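PDB 3M6L: transketolase from Campylobacter jejuni, which belongs to the thiamine diphosphate-dependent transketolase family and is held here with thiamine diphosphate, calcium and ribose-5-phosphate bound. Local coordinates for residues F439-H444 against F498-Q503; A366-S371 against S414-I419; Y423-A428 against S463-M468. All coordinates share one frame; numbering follows the deposited sequence. Where two conformers were deposited one is given.

Contact 1. Residues F439-H444 against F498-Q503; sequences FFIFTH and FVLSRQ. With R5P (ribose-5-phosphate), chain F.
Phe498 and Phe442 carry the backbone ladder that joins strands 439-443 and 496-499 in parallel. Phe498 N donates to Phe440 O at 2.8 Å, and Phe498 O takes the amide of Phe442 N at 2.8 Å, so both polar atoms of Phe498 are spent on the residues flanking Ile441. Phe442 O in turn accepts Leu500 N at 2.8 Å, and Val499 CA makes a CA-H...O contact with the same oxygen. The other edge of strand 439-443 is satisfied by strand 411-417, where the backbone of Ile441 bonds to Ser414 and Thr416. On one face of the sheet Ile441 CD1 packs against Phe498 CD2 at 3.7 Å while its CG2 branch meets Leu500 CD1; Trp486 of helix 479-491 stacks on the Phe498 ring.

Toward His444 and Arg502 the contact turns polar. The His444 ring is gripped through both nitrogens: ND1 donates to Thr443 OG1 (2.7 Å), a hydroxyl also bonded to Asn372 OD1, and NE2 donates to ribose-5-phosphate O2P (2.7 Å). Arg502 leaves its backbone with CG anti to the backbone N (chi1 -174°) and runs extended, its CG lying over one face of the His444 ring, offset toward the rim, as a CH-pi contact. That path carries NE to the same O2P, 2.6 Å away in a nearly straight bond (169° at the hydrogen), while NH1 reaches O3P at 2.8 Å. O2P thus receives two N-H donors from the two segments, and Arg344 of the same chain also bonds to ribose-5-phosphate. The whole is a phosphate-binding site at the carboxyl ends of neighbouring parallel strands in the pyrimidine-binding domain.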
loop_
_atom_site.group_PDB
_atom_site.type_symbol
_atom_site.label_atom_id
_atom_site.label_comp_id
_atom_site.label_asym_id
_atom_site.label_seq_id
_atom_site.Cartn_x
_atom_site.Cartn_y
_atom_site.Cartn_z
ATOM N N PHE A 439 0.557 2.356 17.585
ATOM C CA PHE A 439 0.936 0.943 17.646
ATOM C C PHE A 439 0.247 0.098 16.621
ATOM O O PHE A 439 -0.951 0.198 16.433
ATOM C CB PHE A 439 0.650 0.357 19.071
ATOM C CG PHE A 439 1.133 1.280 20.138
ATOM C CD1 PHE A 439 2.480 1.397 20.363
ATOM C CD2 PHE A 439 0.251 2.091 20.882
ATOM C CE1 PHE A 439 2.964 2.325 21.280
ATOM C CE2 PHE A 439 0.767 3.024 21.804
ATOM C CZ PHE A 439 2.104 3.104 21.994
ATOM N N PHE A 440 1.042 -0.695 15.890
ATOM C CA PHE A 440 0.540 -1.511 14.803
ATOM C C PHE A 440 0.527 -2.952 15.158
ATOM O O PHE A 440 1.571 -3.498 15.559
ATOM C CB PHE A 440 1.402 -1.283 13.501
ATOM C CG PHE A 440 1.262 0.076 12.961
ATOM C CD1 PHE A 440 0.401 0.336 11.884
ATOM C CD2 PHE A 440 1.940 1.174 13.500
ATOM C CE1 PHE A 440 0.308 1.643 11.397
ATOM C CE2 PHE A 440 1.779 2.424 13.008
ATOM C CZ PHE A 440 0.959 2.629 11.952
ATOM N N ILE A 441 -0.632 -3.586 15.075
ATOM C CA ILE A 441 -0.752 -4.961 15.574
ATOM C C ILE A 441 -0.983 -5.882 14.365
ATOM O O ILE A 441 -1.960 -5.742 13.634
ATOM C CB ILE A 441 -1.980 -5.059 16.476
ATOM C CG1 ILE A 441 -1.945 -4.016 17.613
ATOM C CG2 ILE A 441 -2.153 -6.530 16.869
ATOM C CD1 ILE A 441 -0.745 -4.081 18.379
ATOM N N PHE A 442 -0.021 -6.785 14.105
ATOM C CA PHE A 442 -0.040 -7.557 12.922
ATOM C C PHE A 442 0.052 -9.030 13.295
ATOM O O PHE A 442 1.132 -9.518 13.621
ATOM C CB PHE A 442 1.185 -7.262 12.028
ATOM C CG PHE A 442 1.276 -5.832 11.490
ATOM C CD1 PHE A 442 0.147 -5.137 11.023
ATOM C CD2 PHE A 442 2.466 -5.243 11.477
ATOM C CE1 PHE A 442 0.305 -3.842 10.472
ATOM C CE2 PHE A 442 2.639 -3.941 10.966
ATOM C CZ PHE A 442 1.491 -3.273 10.482
ATOM N N THR A 443 -1.029 -9.724 13.166
ATOM C CA THR A 443 -1.090 -11.139 13.425
ATOM C C THR A 443 -0.860 -11.999 12.154
ATOM O O THR A 443 -0.740 -11.511 10.965
ATOM C CB THR A 443 -2.423 -11.514 14.163
ATOM O OG1 THR A 443 -3.513 -11.555 13.249
ATOM C CG2 THR A 443 -2.674 -10.531 15.316
ATOM N N HIS A 444 -0.842 -13.308 12.315
ATOM C CA HIS A 444 -0.732 -14.257 11.207
ATOM C C HIS A 444 0.528 -14.013 10.429
ATOM O O HIS A 444 0.524 -13.769 9.225
ATOM C CB HIS A 444 -1.969 -14.156 10.336
ATOM C CG HIS A 444 -3.211 -14.651 11.017
ATOM N ND1 HIS A 444 -3.736 -14.027 12.129
ATOM C CD2 HIS A 444 -4.111 -15.585 10.625
ATOM C CE1 HIS A 444 -4.826 -14.700 12.496
ATOM N NE2 HIS A 444 -5.117 -15.600 11.563
ATOM N N PHE A 498 3.867 -4.904 16.231
ATOM C CA PHE A 498 3.865 -6.170 16.918
ATOM C C PHE A 498 3.491 -7.277 15.921
ATOM O O PHE A 498 2.387 -7.306 15.351
ATOM C CB PHE A 498 2.871 -6.159 18.127
ATOM C CG PHE A 498 3.317 -5.213 19.159
ATOM C CD1 PHE A 498 4.105 -5.572 20.242
ATOM C CD2 PHE A 498 2.919 -3.913 19.060
ATOM C CE1 PHE A 498 4.517 -4.576 21.135
ATOM C CE2 PHE A 498 3.338 -2.966 19.935
ATOM C CZ PHE A 498 4.117 -3.292 21.000
ATOM N N VAL A 499 4.444 -8.168 15.662
ATOM C CA VAL A 499 4.337 -9.216 14.678
ATOM C C VAL A 499 4.096 -10.502 15.383
ATOM O O VAL A 499 4.972 -10.983 16.124
ATOM C CB VAL A 499 5.589 -9.343 13.792
ATOM C CG1 VAL A 499 5.520 -10.546 12.815
ATOM C CG2 VAL A 499 5.726 -7.985 13.110
ATOM N N LEU A 500 2.870 -11.051 15.228
ATOM C CA LEU A 500 2.321 -12.072 16.191
ATOM C C LEU A 500 1.852 -13.307 15.420
ATOM O O LEU A 500 1.340 -13.210 14.298
ATOM C CB LEU A 500 1.127 -11.445 16.945
ATOM C CG LEU A 500 1.448 -10.164 17.636
ATOM C CD1 LEU A 500 0.228 -9.238 17.969
ATOM C CD2 LEU A 500 2.367 -10.330 18.803
ATOM N N SER A 501 1.855 -14.475 16.091
ATOM C CA SER A 501 1.499 -15.713 15.466
ATOM C C SER A 501 0.024 -16.035 15.518
ATOM O O SER A 501 -0.675 -15.628 16.525
ATOM C CB SER A 501 2.259 -16.881 16.094
ATOM O OG SER A 501 1.737 -17.105 17.422
ATOM N N ARG A 502 -0.425 -16.791 14.530
ATOM C CA ARG A 502 -1.740 -17.458 14.556
ATOM C C ARG A 502 -1.686 -18.635 15.495
ATOM O O ARG A 502 -2.610 -18.909 16.221
ATOM C CB ARG A 502 -2.107 -17.939 13.153
ATOM C CG ARG A 502 -3.491 -18.525 13.011
ATOM C CD ARG A 502 -3.836 -19.002 11.562
ATOM N NE ARG A 502 -5.224 -19.444 11.461
ATOM C CZ ARG A 502 -5.617 -20.710 11.329
ATOM N NH1 ARG A 502 -6.930 -20.976 11.255
ATOM N NH2 ARG A 502 -4.722 -21.720 11.239
ATOM N N GLN A 503 -0.603 -19.399 15.391
ATOM C CA GLN A 503 -0.460 -20.681 16.003
ATOM C C GLN A 503 0.189 -20.629 17.376
ATOM O O GLN A 503 0.963 -19.718 17.692
ATOM C CB GLN A 503 0.330 -21.647 15.048
ATOM C CG GLN A 503 1.817 -21.536 15.080
ATOM C CD GLN A 503 2.339 -20.362 14.174
ATOM O OE1 GLN A 503 1.541 -19.562 13.645
ATOM N NE2 GLN A 503 3.650 -20.373 13.915
HETATM C C1 R5P F . -9.076 -14.133 4.759
HETATM O O1 R5P F . -9.529 -14.212 3.366
HETATM C C2 R5P F . -9.878 -15.071 5.674
HETATM O O2 R5P F . -11.156 -14.542 6.082
HETATM C C3 R5P F . -9.150 -15.738 6.873
HETATM O O3 R5P F . -9.195 -17.058 6.345
HETATM C C4 R5P F . -9.796 -15.991 8.274
HETATM O O4 R5P F . -10.600 -14.856 8.652
HETATM C C5 R5P F . -8.789 -16.473 9.391
HETATM O O5 R5P F . -9.347 -17.275 10.508
HETATM P P R5P F . -8.465 -17.639 11.858
HETATM O O1P R5P F . -8.767 -16.608 13.083
HETATM O O2P R5P F . -6.951 -17.524 11.287
HETATM O O3P R5P F . -8.587 -19.037 12.377
#

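Contact 2. Residues A366-S371 against S414-I419; sequences ADLGPS and SATFFI. With R5P (ribose-5-phosphate), chain F; TPP (thiamine diphosphate), chain C.
Leu368 lies over one face of the Phe417 ring in the main apolar interaction. Its CD1 methyl stands 3.6 Å from the ring centroid and only 8° off the normal, a CH-pi contact over the centre of that face, while CD2 comes down nearer the rim, 3.7 Å from Phe417 CZ. The two side chains cross at about a right angle. Phe417 CZ also lies 4.0 Å from ribose-5-phosphate C5, and its ring meets that of His444, so the flat group is wedged between the 366-371 segment and the ligand site.

One backbone hydrogen bond joins the segments: Ala366 N donates to Ala415 O at 3.1 Å, extending the pairing between strands 361-365 and 411-417. The carbonyl of the same Ala366 is reached through a water, which donates to Ala366 O at 2.8 Å and accepts from Thr416 OG1 at 2.7 Å. With OG1 anti to the backbone N (chi1 -174°), the Thr416 hydroxyl is turned to this water.

Ser371 OG sits at the edge of the Phe417 ring, 3.3 Å from CE1, and donates to ribose-5-phosphate O1P at 2.7 Å; this holds for one of two modelled conformers and is to that extent uncertain. Asp367, next to the thiamine diphosphate, turns its carboxylate to the second subunit, where OD1 bonds to Ser188 and Glu190 and OD2 to Ile189. Leu368 packs on Ile189 of that subunit as well. Strand 361-365 thus runs into a loop and a short helix, with Leu368 at the N-cap position, building a cofactor site shared across the dimer interface, as is usual in thiamine diphosphate enzymes.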
loop_
_atom_site.group_PDB
_atom_site.type_symbol
_atom_site.label_atom_id
_atom_site.label_comp_id
_atom_site.label_asym_id
_atom_site.label_seq_id
_atom_site.Cartn_x
_atom_site.Cartn_y
_atom_site.Cartn_z
ATOM N N ALA A 366 -9.226 -3.729 11.026
ATOM C CA ALA A 366 -9.863 -3.640 9.756
ATOM C C ALA A 366 -10.695 -4.895 9.434
ATOM O O ALA A 366 -10.287 -5.792 8.674
ATOM C CB ALA A 366 -8.865 -3.323 8.612
ATOM N N ASP A 367 -11.824 -5.005 10.120
ATOM C CA ASP A 367 -12.758 -6.164 10.068
ATOM C C ASP A 367 -12.229 -7.500 10.582
ATOM O O ASP A 367 -12.840 -8.518 10.278
ATOM C CB ASP A 367 -13.413 -6.299 8.684
ATOM C CG ASP A 367 -14.677 -7.250 8.679
ATOM O OD1 ASP A 367 -15.597 -7.076 9.541
ATOM O OD2 ASP A 367 -14.758 -8.194 7.846
ATOM N N LEU A 368 -11.111 -7.555 11.315
ATOM C CA LEU A 368 -10.513 -8.799 11.704
ATOM C C LEU A 368 -10.386 -8.921 13.214
ATOM O O LEU A 368 -9.597 -9.727 13.735
ATOM C CB LEU A 368 -9.120 -8.945 11.105
ATOM C CG LEU A 368 -9.166 -9.259 9.629
ATOM C CD1 LEU A 368 -7.788 -9.190 8.919
ATOM C CD2 LEU A 368 -9.742 -10.688 9.419
ATOM N N GLY A 369 -11.248 -8.219 13.964
ATOM C CA GLY A 369 -11.125 -8.293 15.402
ATOM C C GLY A 369 -11.085 -9.673 16.009
ATOM O O GLY A 369 -10.250 -9.956 16.893
ATOM N N PRO A 370 -11.991 -10.533 15.562
ATOM C CA PRO A 370 -12.074 -11.889 16.054
ATOM C C PRO A 370 -10.819 -12.717 15.809
ATOM O O PRO A 370 -10.493 -13.599 16.584
ATOM C CB PRO A 370 -13.295 -12.468 15.345
ATOM C CG PRO A 370 -14.067 -11.363 14.963
ATOM C CD PRO A 370 -13.139 -10.195 14.723
ATOM N N SER A 371 -10.139 -12.405 14.723
ATOM C CA SER A 371 -8.972 -13.177 14.317
ATOM C C SER A 371 -7.689 -12.539 14.812
ATOM O O SER A 371 -6.738 -13.224 15.158
ATOM C CB SER A 371 -8.943 -13.217 12.791
ATOM O OG SER A 371 -7.966 -14.114 12.409
ATOM N N SER A 414 -3.759 0.157 15.510
ATOM C CA SER A 414 -4.337 -0.345 14.288
ATOM C C SER A 414 -4.002 -1.807 14.145
ATOM O O SER A 414 -2.884 -2.206 14.397
ATOM C CB SER A 414 -3.724 0.409 13.051
ATOM O OG SER A 414 -3.916 1.829 13.114
ATOM N N ALA A 415 -4.948 -2.628 13.695
ATOM C CA ALA A 415 -4.691 -4.031 13.572
ATOM C C ALA A 415 -5.202 -4.679 12.274
ATOM O O ALA A 415 -6.276 -4.341 11.745
ATOM C CB ALA A 415 -5.442 -4.807 14.779
ATOM N N THR A 416 -4.364 -5.535 11.677
ATOM C CA THR A 416 -4.723 -6.400 10.570
ATOM C C THR A 416 -3.769 -7.599 10.545
ATOM O O THR A 416 -2.907 -7.753 11.409
ATOM C CB THR A 416 -4.785 -5.621 9.172
ATOM O OG1 THR A 416 -5.283 -6.482 8.148
ATOM C CG2 THR A 416 -3.374 -5.007 8.992
ATOM N N PHE A 417 -3.993 -8.452 9.552
ATOM C CA PHE A 417 -3.061 -9.556 9.309
ATOM C C PHE A 417 -1.790 -8.910 8.802
ATOM O O PHE A 417 -1.833 -7.930 8.015
ATOM C CB PHE A 417 -3.586 -10.557 8.273
ATOM C CG PHE A 417 -4.759 -11.373 8.644
ATOM C CD1 PHE A 417 -4.993 -11.731 9.958
ATOM C CD2 PHE A 417 -5.651 -11.828 7.642
ATOM C CE1 PHE A 417 -6.071 -12.551 10.210
ATOM C CE2 PHE A 417 -6.687 -12.623 7.950
ATOM C CZ PHE A 417 -6.873 -12.968 9.234
ATOM N N PHE A 418 -0.633 -9.492 9.128
ATOM C CA PHE A 418 0.664 -8.906 8.709
ATOM C C PHE A 418 0.766 -8.743 7.178
ATOM O O PHE A 418 1.352 -7.792 6.687
ATOM C CB PHE A 418 1.810 -9.767 9.250
ATOM C CG PHE A 418 3.187 -9.206 9.205
ATOM C CD1 PHE A 418 3.465 -7.801 9.275
ATOM C CD2 PHE A 418 4.289 -10.078 9.124
ATOM C CE1 PHE A 418 4.760 -7.349 9.249
ATOM C CE2 PHE A 418 5.525 -9.583 9.168
ATOM C CZ PHE A 418 5.782 -8.236 9.216
ATOM N N ILE A 419 0.214 -9.693 6.432
ATOM C CA ILE A 419 0.300 -9.597 4.938
ATOM C C ILE A 419 -0.364 -8.328 4.484
ATOM O O ILE A 419 0.057 -7.634 3.553
ATOM C CB ILE A 419 -0.283 -10.878 4.229
ATOM C CG1 ILE A 419 -0.040 -10.781 2.701
ATOM C CG2 ILE A 419 -1.722 -10.964 4.517
ATOM C CD1 ILE A 419 1.406 -10.540 2.305
HETATM C C1 R5P F . -9.076 -14.133 4.759
HETATM O O1 R5P F . -9.529 -14.212 3.366
HETATM C C2 R5P F . -9.878 -15.071 5.674
HETATM O O2 R5P F . -11.156 -14.542 6.082
HETATM C C3 R5P F . -9.150 -15.738 6.873
HETATM O O3 R5P F . -9.195 -17.058 6.345
HETATM C C4 R5P F . -9.796 -15.991 8.274
HETATM O O4 R5P F . -10.600 -14.856 8.652
HETATM C C5 R5P F . -8.789 -16.473 9.391
HETATM O O5 R5P F . -9.347 -17.275 10.508
HETATM P P R5P F . -8.465 -17.639 11.858
HETATM O O1P R5P F . -8.767 -16.608 13.083
HETATM O O2P R5P F . -6.951 -17.524 11.287
HETATM O O3P R5P F . -8.587 -19.037 12.377
HETATM N "N1'" TPP C . -7.912 -7.270 3.997
HETATM C "C2'" TPP C . -7.686 -7.641 2.739
HETATM C CM2 TPP C . -7.066 -6.608 1.818
HETATM N "N3'" TPP C . -7.923 -8.851 2.185
HETATM C "C4'" TPP C . -8.377 -9.837 2.965
HETATM N "N4'" TPP C . -8.545 -11.016 2.409
HETATM C "C5'" TPP C . -8.711 -9.512 4.393
HETATM C "C6'" TPP C . -8.442 -8.218 4.838
HETATM C "C7'" TPP C . -9.330 -10.599 5.352
HETATM N N3 TPP C . -10.801 -10.880 4.939
HETATM C C2 TPP C . -11.339 -11.873 4.128
HETATM S S1 TPP C . -13.058 -11.832 3.700
HETATM C C5 TPP C . -13.167 -10.450 4.776
HETATM C C4 TPP C . -11.840 -10.086 5.301
HETATM C CM4 TPP C . -11.735 -8.874 6.139
HETATM C C6 TPP C . -14.425 -9.680 5.096
HETATM C C7 TPP C . -15.765 -10.368 4.890
HETATM O O7 TPP C . -15.932 -10.015 3.577
HETATM P PA TPP C . -17.107 -10.197 2.609
HETATM O O1A TPP C . -16.563 -9.610 1.380
HETATM O O2A TPP C . -18.277 -9.476 3.238
HETATM O O3A TPP C . -17.321 -11.748 2.600
HETATM P PB TPP C . -18.465 -12.795 3.034
HETATM O O1B TPP C . -18.375 -13.862 2.020
HETATM O O2B TPP C . -19.794 -12.106 3.165
HETATM O O3B TPP C . -18.170 -13.249 4.425
HETATM O O HOH W 1 -7.848 -6.218 7.347
#

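Contact 3. Residues Y423-A428 against S463-M468; sequences YLKPAA and STFRAM. With TPP (thiamine diphosphate), chain C.
Lys425 spans most of the gap between helix 423-428 and helix 463-467, whose axes are parallel to within 3° but 12.0 Å apart. Its CG leaves anti to the backbone N (chi1 170°), and bends at chi2 and chi4 steer the chain across rather than along the helix. There its CE meets Thr464 CG2 at 3.5 Å, the two side chains approaching at a slant. Met468, a selenomethionine, comes from just past the end of helix 463-467 and slides past the lysine in the opposite direction, bringing SE to 3.5 Å from Lys425 NZ. The ammonium finds its charge partners in Glu422 and Glu460 of the second subunit, and Thr464 OG1 pairs with Thr464 OG1 of that subunit.

Beside this pair Ala428 points its methyl at the opposite helix, placing CB 4.2 Å from Phe465 CE2. Met468 CE lies 4.4 Å from Ala428 CB. Phe465, which reaches back towards helix 423-428, is also met edge-to-face by Phe442 and by Phe471.

At the start of its segment Tyr423 turns one ring face to the thiamine diphosphate, whose CM2 methyl lies 3.4 Å from CZ. Two parallel helices on one face of the parallel alpha/beta sheet, both at the dimer interface, belong to the pyrimidine-binding domain.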
loop_
_atom_site.group_PDB
_atom_site.type_symbol
_atom_site.label_atom_id
_atom_site.label_comp_id
_atom_site.label_asym_id
_atom_site.label_seq_id
_atom_site.Cartn_x
_atom_site.Cartn_y
_atom_site.Cartn_z
ATOM N N TYR A 423 -1.218 -2.851 2.632
ATOM C CA TYR A 423 -2.290 -1.931 2.293
ATOM C C TYR A 423 -2.185 -0.608 3.100
ATOM O O TYR A 423 -2.689 0.387 2.588
ATOM C CB TYR A 423 -3.641 -2.547 2.490
ATOM C CG TYR A 423 -4.186 -3.423 1.428
ATOM C CD1 TYR A 423 -3.608 -4.656 1.087
ATOM C CD2 TYR A 423 -5.336 -3.070 0.677
ATOM C CE1 TYR A 423 -4.111 -5.507 0.170
ATOM C CE2 TYR A 423 -5.864 -3.925 -0.259
ATOM C CZ TYR A 423 -5.244 -5.110 -0.592
ATOM O OH TYR A 423 -5.838 -5.946 -1.495
ATOM N N LEU A 424 -1.467 -0.592 4.210
ATOM C CA LEU A 424 -1.382 0.608 5.048
ATOM C C LEU A 424 -0.007 1.189 5.212
ATOM O O LEU A 424 0.199 2.200 5.889
ATOM C CB LEU A 424 -2.028 0.365 6.443
ATOM C CG LEU A 424 -1.506 -0.814 7.234
ATOM C CD1 LEU A 424 -0.064 -0.624 7.744
ATOM C CD2 LEU A 424 -2.411 -1.038 8.474
ATOM N N LYS A 425 0.991 0.555 4.576
ATOM C CA LYS A 425 2.358 0.972 4.723
ATOM C C LYS A 425 2.677 2.492 4.457
ATOM O O LYS A 425 3.454 3.046 5.211
ATOM C CB LYS A 425 3.195 0.135 3.783
ATOM C CG LYS A 425 4.683 0.625 3.618
ATOM C CD LYS A 425 5.545 0.394 4.898
ATOM C CE LYS A 425 6.994 0.902 4.721
ATOM N NZ LYS A 425 7.087 2.383 4.446
ATOM N N PRO A 426 1.986 3.133 3.471
ATOM C CA PRO A 426 2.300 4.546 3.291
ATOM C C PRO A 426 1.941 5.414 4.510
ATOM O O PRO A 426 2.609 6.318 4.850
ATOM C CB PRO A 426 1.474 4.940 2.023
ATOM C CG PRO A 426 1.200 3.706 1.316
ATOM C CD PRO A 426 1.084 2.674 2.376
ATOM N N ALA A 427 0.857 5.097 5.222
ATOM C CA ALA A 427 0.511 5.764 6.462
ATOM C C ALA A 427 1.351 5.343 7.613
ATOM O O ALA A 427 1.697 6.183 8.380
ATOM C CB ALA A 427 -1.011 5.559 6.798
ATOM N N ALA A 428 1.776 4.079 7.679
ATOM C CA ALA A 428 2.759 3.685 8.657
ATOM C C ALA A 428 4.042 4.528 8.494
ATOM O O ALA A 428 4.629 4.972 9.470
ATOM C CB ALA A 428 3.094 2.205 8.553
ATOM N N SER A 463 11.226 -7.669 6.489
ATOM C CA SER A 463 12.251 -6.812 5.888
ATOM C C SER A 463 11.802 -5.370 5.689
ATOM O O SER A 463 12.581 -4.458 5.969
ATOM C CB SER A 463 12.859 -7.329 4.566
ATOM O OG SER A 463 13.395 -8.655 4.728
ATOM N N THR A 464 10.577 -5.195 5.181
ATOM C CA THR A 464 10.088 -3.854 4.958
ATOM C C THR A 464 10.046 -3.009 6.260
ATOM O O THR A 464 10.514 -1.874 6.319
ATOM C CB THR A 464 8.688 -3.855 4.366
ATOM O OG1 THR A 464 8.699 -4.505 3.097
ATOM C CG2 THR A 464 8.054 -2.445 4.324
ATOM N N PHE A 465 9.449 -3.585 7.316
ATOM C CA PHE A 465 9.347 -2.888 8.576
ATOM C C PHE A 465 10.669 -2.686 9.318
ATOM O O PHE A 465 10.855 -1.619 9.870
ATOM C CB PHE A 465 8.238 -3.457 9.521
ATOM C CG PHE A 465 6.883 -3.003 9.123
ATOM C CD1 PHE A 465 6.219 -3.682 8.104
ATOM C CD2 PHE A 465 6.316 -1.860 9.760
ATOM C CE1 PHE A 465 4.934 -3.231 7.673
ATOM C CE2 PHE A 465 5.043 -1.370 9.360
ATOM C CZ PHE A 465 4.381 -2.004 8.280
ATOM N N ARG A 466 11.612 -3.627 9.168
ATOM C CA ARG A 466 12.937 -3.454 9.750
ATOM C C ARG A 466 13.663 -2.306 9.032
ATOM O O ARG A 466 14.360 -1.477 9.638
ATOM C CB ARG A 466 13.712 -4.754 9.773
ATOM C CG ARG A 466 13.143 -5.751 10.778
ATOM C CD ARG A 466 13.807 -7.063 10.629
ATOM N NE ARG A 466 13.386 -7.976 11.725
ATOM C CZ ARG A 466 13.608 -9.256 11.696
ATOM N NH1 ARG A 466 14.165 -9.831 10.626
ATOM N NH2 ARG A 466 13.248 -10.007 12.773
ATOM N N ALA A 467 13.467 -2.297 7.707
ATOM C CA ALA A 467 14.133 -1.279 6.912
ATOM C C ALA A 467 13.624 0.152 7.087
ATOM O O ALA A 467 14.390 1.139 6.847
ATOM C CB ALA A 467 14.174 -1.640 5.418
HETATM N N MSE A 468 12.335 0.285 7.417
HETATM C CA MSE A 468 11.765 1.622 7.572
HETATM C C MSE A 468 12.361 2.354 8.808
HETATM O O MSE A 468 12.305 1.784 9.969
HETATM C CB MSE A 468 10.268 1.511 7.745
HETATM C CG MSE A 468 9.593 2.803 7.865
HETATM SE SE MSE A 468 7.593 2.656 7.887
HETATM C CE MSE A 468 7.300 0.884 8.698
HETATM N "N1'" TPP C . -7.912 -7.270 3.997
HETATM C "C2'" TPP C . -7.686 -7.641 2.739
HETATM C CM2 TPP C . -7.066 -6.608 1.818
HETATM N "N3'" TPP C . -7.923 -8.851 2.185
HETATM C "C4'" TPP C . -8.377 -9.837 2.965
HETATM N "N4'" TPP C . -8.545 -11.016 2.409
HETATM C "C5'" TPP C . -8.711 -9.512 4.393
HETATM C "C6'" TPP C . -8.442 -8.218 4.838
HETATM C "C7'" TPP C . -9.330 -10.599 5.352
HETATM N N3 TPP C . -10.801 -10.880 4.939
HETATM C C2 TPP C . -11.339 -11.873 4.128
HETATM S S1 TPP C . -13.058 -11.832 3.700
HETATM C C5 TPP C . -13.167 -10.450 4.776
HETATM C C4 TPP C . -11.840 -10.086 5.301
HETATM C CM4 TPP C . -11.735 -8.874 6.139
HETATM C C6 TPP C . -14.425 -9.680 5.096
HETATM C C7 TPP C . -15.765 -10.368 4.890
HETATM O O7 TPP C . -15.932 -10.015 3.577
HETATM P PA TPP C . -17.107 -10.197 2.609
HETATM O O1A TPP C . -16.563 -9.610 1.380
HETATM O O2A TPP C . -18.277 -9.476 3.238
HETATM O O3A TPP C . -17.321 -11.748 2.600
HETATM P PB TPP C . -18.465 -12.795 3.034
HETATM O O1B TPP C . -18.375 -13.862 2.020
HETATM O O2B TPP C . -19.794 -12.106 3.165
HETATM O O3B TPP C . -18.170 -13.249 4.425
#

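All three contacts are buried within the pyrimidine-binding domain, yet their chemistry follows their place in it. Contacts 1 and 2 share the central sheet, since strands 439-443 and 411-417 are neighbours, and both reach ribose-5-phosphate. Contact 1 joins a backbone ladder to a phosphate site with a partly exposed arginine at its edge; contact 2 has one backbone bond, a bridging water and a CH-pi face. Contact 3 has no hydrogen bond between its segments and holds helices that pack on the sheet, Ala428 meeting Phe440 of contact 1. Contacts 2 and 3 touch thiamine diphosphate and the second subunit, while no other protein chain touches contact 1.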